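Local coordinates for glutathione peroxidase (Hypocrea jecorina, PDB 6VPD), which probably reduces hydroperoxides to alcohols at the expense of thioredoxin, as a glutathione peroxidase-family enzyme of the thioredoxin fold, at residues 133-136 and 137-141; 168-171 and 172-176. All coordinates share one frame; numbering follows the deposited sequence.

Contact 1: residues 133-136 and 137-141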
loop_
_atom_site.group_PDB
_atom_site.type_symbol
_atom_site.label_atom_id
_atom_site.label_comp_id
_atom_site.label_asym_id
_atom_site.label_seq_id
_atom_site.Cartn_x
_atom_site.Cartn_y
_atom_site.Cartn_z
ATOM N N PRO A 133 8.679 3.259 21.499
ATOM C CA PRO A 133 9.923 2.462 21.462
ATOM C C PRO A 133 9.743 1.091 20.847
ATOM O O PRO A 133 10.645 0.618 20.147
ATOM C CB PRO A 133 10.332 2.368 22.943
ATOM C CG PRO A 133 9.749 3.592 23.569
ATOM C CD PRO A 133 8.460 3.892 22.816
ATOM N N LEU A 134 8.593 0.445 21.067
ATOM C CA LEU A 134 8.335 -0.849 20.438
ATOM C C LEU A 134 8.494 -0.784 18.918
ATOM O O LEU A 134 9.151 -1.641 18.315
ATOM C CB LEU A 134 6.935 -1.338 20.801
ATOM C CG LEU A 134 6.567 -2.599 20.007
ATOM C CD1 LEU A 134 7.500 -3.788 20.336
ATOM C CD2 LEU A 134 5.089 -2.968 20.137
ATOM N N TYR A 135 7.882 0.221 18.279
ATOM C CA TYR A 135 7.959 0.322 16.825
ATOM C C TYR A 135 9.339 0.741 16.343
ATOM O O TYR A 135 9.741 0.357 15.237
ATOM C CB TYR A 135 6.900 1.286 16.292
ATOM C CG TYR A 135 5.668 0.528 15.923
ATOM C CD1 TYR A 135 5.525 -0.002 14.663
ATOM C CD2 TYR A 135 4.688 0.264 16.867
ATOM C CE1 TYR A 135 4.416 -0.737 14.323
ATOM C CE2 TYR A 135 3.563 -0.482 16.537
ATOM C CZ TYR A 135 3.435 -0.973 15.258
ATOM O OH TYR A 135 2.334 -1.711 14.914
ATOM N N LYS A 136 10.082 1.524 17.133
ATOM C CA LYS A 136 11.472 1.766 16.767
ATOM C C LYS A 136 12.245 0.450 16.683
ATOM O O LYS A 136 13.032 0.234 15.753
ATOM C CB LYS A 136 12.114 2.730 17.759
ATOM C CG LYS A 136 11.604 4.161 17.620
ATOM C CD LYS A 136 12.395 5.134 18.475
ATOM C CE LYS A 136 11.706 6.521 18.500
ATOM N NZ LYS A 136 12.454 7.519 19.320
ATOM N N TRP A 137 11.980 -0.469 17.610
ATOM C CA TRP A 137 12.642 -1.767 17.577
ATOM C C TRP A 137 12.154 -2.621 16.405
ATOM O O TRP A 137 12.970 -3.171 15.655
ATOM C CB TRP A 137 12.421 -2.479 18.909
ATOM C CG TRP A 137 13.047 -3.827 19.001
ATOM C CD1 TRP A 137 14.356 -4.113 19.284
ATOM C CD2 TRP A 137 12.384 -5.087 18.835
ATOM N NE1 TRP A 137 14.542 -5.470 19.307
ATOM C CE2 TRP A 137 13.348 -6.092 19.031
ATOM C CE3 TRP A 137 11.067 -5.460 18.560
ATOM C CZ2 TRP A 137 13.036 -7.446 18.948
ATOM C CZ3 TRP A 137 10.766 -6.796 18.457
ATOM C CH2 TRP A 137 11.741 -7.772 18.652
ATOM N N LEU A 138 10.824 -2.755 16.238
ATOM C CA LEU A 138 10.279 -3.551 15.134
ATOM C C LEU A 138 10.843 -3.117 13.782
ATOM O O LEU A 138 11.129 -3.953 12.923
ATOM C CB LEU A 138 8.748 -3.454 15.099
ATOM C CG LEU A 138 7.943 -4.216 16.158
ATOM C CD1 LEU A 138 6.462 -3.996 15.959
ATOM C CD2 LEU A 138 8.258 -5.695 16.178
ATOM N N LYS A 139 11.019 -1.809 13.582
ATOM C CA LYS A 139 11.415 -1.301 12.271
ATOM C C LYS A 139 12.884 -1.601 11.965
ATOM O O LYS A 139 13.201 -2.055 10.860
ATOM C CB LYS A 139 11.103 0.199 12.198
ATOM C CG LYS A 139 9.616 0.499 11.870
ATOM C CD LYS A 139 9.078 1.741 12.571
ATOM C CE LYS A 139 9.690 3.015 12.072
ATOM N NZ LYS A 139 9.538 4.088 13.079
ATOM N N LYS A 140 13.787 -1.364 12.932
ATOM C CA LYS A 140 15.187 -1.766 12.796
ATOM C C LYS A 140 15.321 -3.268 12.618
ATOM O O LYS A 140 16.113 -3.733 11.791
ATOM C CB LYS A 140 15.996 -1.349 14.031
ATOM C CG LYS A 140 16.197 0.149 14.203
ATOM C CD LYS A 140 17.121 0.703 13.137
ATOM C CE LYS A 140 17.258 2.206 13.246
ATOM N NZ LYS A 140 17.963 2.776 12.067
ATOM N N GLU A 141 14.580 -4.048 13.411
ATOM C CA GLU A 141 14.744 -5.502 13.401
ATOM C C GLU A 141 14.301 -6.132 12.090
ATOM O O GLU A 141 14.801 -7.198 11.717
ATOM C CB GLU A 141 13.979 -6.121 14.561
ATOM C CG GLU A 141 14.687 -5.896 15.884
ATOM C CD GLU A 141 16.102 -6.488 15.898
ATOM O OE1 GLU A 141 17.065 -5.750 16.212
ATOM O OE2 GLU A 141 16.248 -7.697 15.582
#
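L138 lays one methyl on the ring of Y135, one helical turn back along helix 133-141. Its CD1 stands 4.2 Å from the centroid of the Y135 ring, 12° off the normal, a CH-pi contact over the middle of one face. CG of L138 is anti to the carbonyl carbon (chi1 -74°), which turns the branch back along the helix toward the tyrosine. The other apolar contacts belong to L134: its CD1 comes to 4.2 Å from CG of L138 and, on the flank, to 4.3 Å from CE3 of W137. One face of the indole carries CG of E141, offset toward the rim, while F32 meets the ring at a marked tilt.

Backbone bonds of the i to i+4 kind run underneath. L138 N reaches L134 O at 2.9 Å, nearly straight; W137 N bonds P133 O at 3.1 Å and K139 N bonds Y135 O at 3.0 Å, whereas K140 N to K136 O is weak.

K136 and K140 are exposed, K139 is buried, and each ammonium finds a partner outside the helix. K139 bends at chi2 and chi3, bringing CD to the edge of the Y135 ring, and its NZ bonds V126 O. With an alanine here, V126 O would probably lose its ammonium partner and the ring edge of Y135 the methylene beside it. K136 NZ bonds D129 O, and K140 forms a salt bridge with E149.

This amphipathic helix packs on the central sheet of the thioredoxin fold: Y135 and L138 rest on V54 of strand 51-58, L138 also meets F158 and I160 of strand 157-160, and W137 reaches V166 of strand 166-170.

Contact 2: residues 168-171 and 172-176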
loop_
_atom_site.group_PDB
_atom_site.type_symbol
_atom_site.label_atom_id
_atom_site.label_comp_id
_atom_site.label_asym_id
_atom_site.label_seq_id
_atom_site.Cartn_x
_atom_site.Cartn_y
_atom_site.Cartn_z
ATOM N N GLY A 168 8.773 -11.709 10.368
ATOM C CA GLY A 168 8.102 -11.342 9.131
ATOM C C GLY A 168 7.543 -9.931 9.131
ATOM O O GLY A 168 7.051 -9.462 10.155
ATOM N N ARG A 169 7.623 -9.233 8.005
ATOM C CA ARG A 169 6.950 -7.954 7.844
ATOM C C ARG A 169 6.253 -7.930 6.495
ATOM O O ARG A 169 6.858 -8.296 5.484
ATOM C CB ARG A 169 7.944 -6.809 7.946
ATOM C CG ARG A 169 7.355 -5.442 7.667
ATOM C CD ARG A 169 8.401 -4.377 7.919
ATOM N NE ARG A 169 7.913 -3.048 7.632
ATOM C CZ ARG A 169 8.560 -1.935 7.971
ATOM N NH1 ARG A 169 9.731 -1.998 8.619
ATOM N NH2 ARG A 169 8.025 -0.756 7.651
ATOM N N TRP A 170 4.988 -7.512 6.469
ATOM C CA TRP A 170 4.211 -7.492 5.234
ATOM C C TRP A 170 3.569 -6.134 5.045
ATOM O O TRP A 170 3.105 -5.519 6.005
ATOM C CB TRP A 170 3.127 -8.568 5.220
ATOM C CG TRP A 170 3.678 -9.945 5.132
ATOM C CD1 TRP A 170 3.857 -10.689 4.003
ATOM C CD2 TRP A 170 4.135 -10.753 6.224
ATOM N NE1 TRP A 170 4.398 -11.910 4.328
ATOM C CE2 TRP A 170 4.585 -11.968 5.685
ATOM C CE3 TRP A 170 4.210 -10.560 7.604
ATOM C CZ2 TRP A 170 5.090 -12.991 6.478
ATOM C CZ3 TRP A 170 4.724 -11.574 8.388
ATOM C CH2 TRP A 170 5.157 -12.771 7.825
ATOM N N ALA A 171 3.520 -5.677 3.800
ATOM C CA ALA A 171 2.965 -4.361 3.524
ATOM C C ALA A 171 1.450 -4.373 3.706
ATOM O O ALA A 171 0.813 -5.423 3.822
ATOM C CB ALA A 171 3.331 -3.915 2.116
ATOM N N SER A 172 0.869 -3.171 3.734
ATOM C CA SER A 172 -0.583 -3.051 3.894
ATOM C C SER A 172 -1.346 -3.761 2.782
ATOM O O SER A 172 -2.490 -4.184 2.988
ATOM C CB SER A 172 -0.986 -1.577 3.936
ATOM O OG SER A 172 -0.637 -0.908 2.732
ATOM N N THR A 173 -0.733 -3.897 1.606
ATOM C CA THR A 173 -1.354 -4.516 0.444
ATOM C C THR A 173 -1.342 -6.039 0.506
ATOM O O THR A 173 -2.025 -6.687 -0.297
ATOM C CB THR A 173 -0.633 -4.047 -0.825
ATOM O OG1 THR A 173 0.739 -4.480 -0.785
ATOM C CG2 THR A 173 -0.674 -2.513 -0.935
ATOM N N THR A 174 -0.559 -6.631 1.404
ATOM C CA THR A 174 -0.567 -8.077 1.562
ATOM C C THR A 174 -1.772 -8.499 2.396
ATOM O O THR A 174 -2.122 -7.864 3.401
ATOM C CB THR A 174 0.725 -8.564 2.220
ATOM O OG1 THR A 174 1.855 -8.171 1.434
ATOM C CG2 THR A 174 0.720 -10.073 2.356
ATOM N N GLU A 175 -2.392 -9.538 1.977
ATOM C CA GLU A 175 -3.599 -9.966 2.666
ATOM C C GLU A 175 -3.240 -10.906 3.816
ATOM O O GLU A 175 -2.512 -11.892 3.603
ATOM C CB GLU A 175 -4.559 -10.651 1.692
ATOM C CG GLU A 175 -3.986 -11.837 0.894
ATOM C CD GLU A 175 -2.945 -11.443 -0.162
ATOM O OE1 GLU A 175 -2.754 -10.229 -0.418
ATOM O OE2 GLU A 175 -2.317 -12.362 -0.738
ATOM N N PRO A 176 -3.738 -10.622 5.046
ATOM C CA PRO A 176 -3.471 -11.492 6.207
ATOM C C PRO A 176 -3.505 -13.001 5.932
ATOM O O PRO A 176 -2.824 -13.781 6.611
ATOM C CB PRO A 176 -4.586 -11.093 7.188
ATOM C CG PRO A 176 -4.912 -9.668 6.843
ATOM C CD PRO A 176 -4.585 -9.458 5.389
#
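W170 and T174 pack together where strand 166-170 ends and the chain turns toward helix 176-188. At its root, CB of W170 lies 3.8 Å from CB of T174. CG comes next, 4.1 Å from the T174 methyl CG2, and CD1 makes the nearest approach of the pair, 3.6 Å to the same CG2, which arrives obliquely to the indole. With OG1 of T174 anti to its carbonyl carbon (chi1 -58°), the methyl CG2 falls anti to the backbone N, on the side where the indole lies. What brings T174 back here is a type I beta turn from A171 to T174, closed by T174 N donating to A171 O at 3.0 Å; the donor sits well above the carbonyl plane, 59° out of it. In the thioredoxin fold this link passes from an outer strand of the sheet into the C-terminal helix. Farther along the indole, the six-membered ring runs back over the strand, with CH2 3.5 Å from CA of G168, which has no side chain to interfere. The indole also touches I179 and K182 of helix 176-188 and L159 of strand 157-160. At the outer bend of the turn, S172 packs on E177 and T173 on V73, both of the second subunit.

Contact 1 packs on one face of the central sheet, while contact 2 begins in the sheet's own edge strand, 166-170; their centres lie about 17 Å apart. Contact 1 is mostly buried: its helix lines the sheet with leucine and aromatic side chains and keeps two of its three lysines, K136 and K140, on the exposed side. Contact 2 lies at the surface, where a single turn bond and one indole-methyl pair shape the exit toward the helix on the other face, close to the second subunit. Strand 166-170 is common to both: the helix packs on its start, and contact 2 begins at its end. R169 packs against contact 1, its NH1 4.1 Å from CA of K139, while its NE forms a salt bridge with E156.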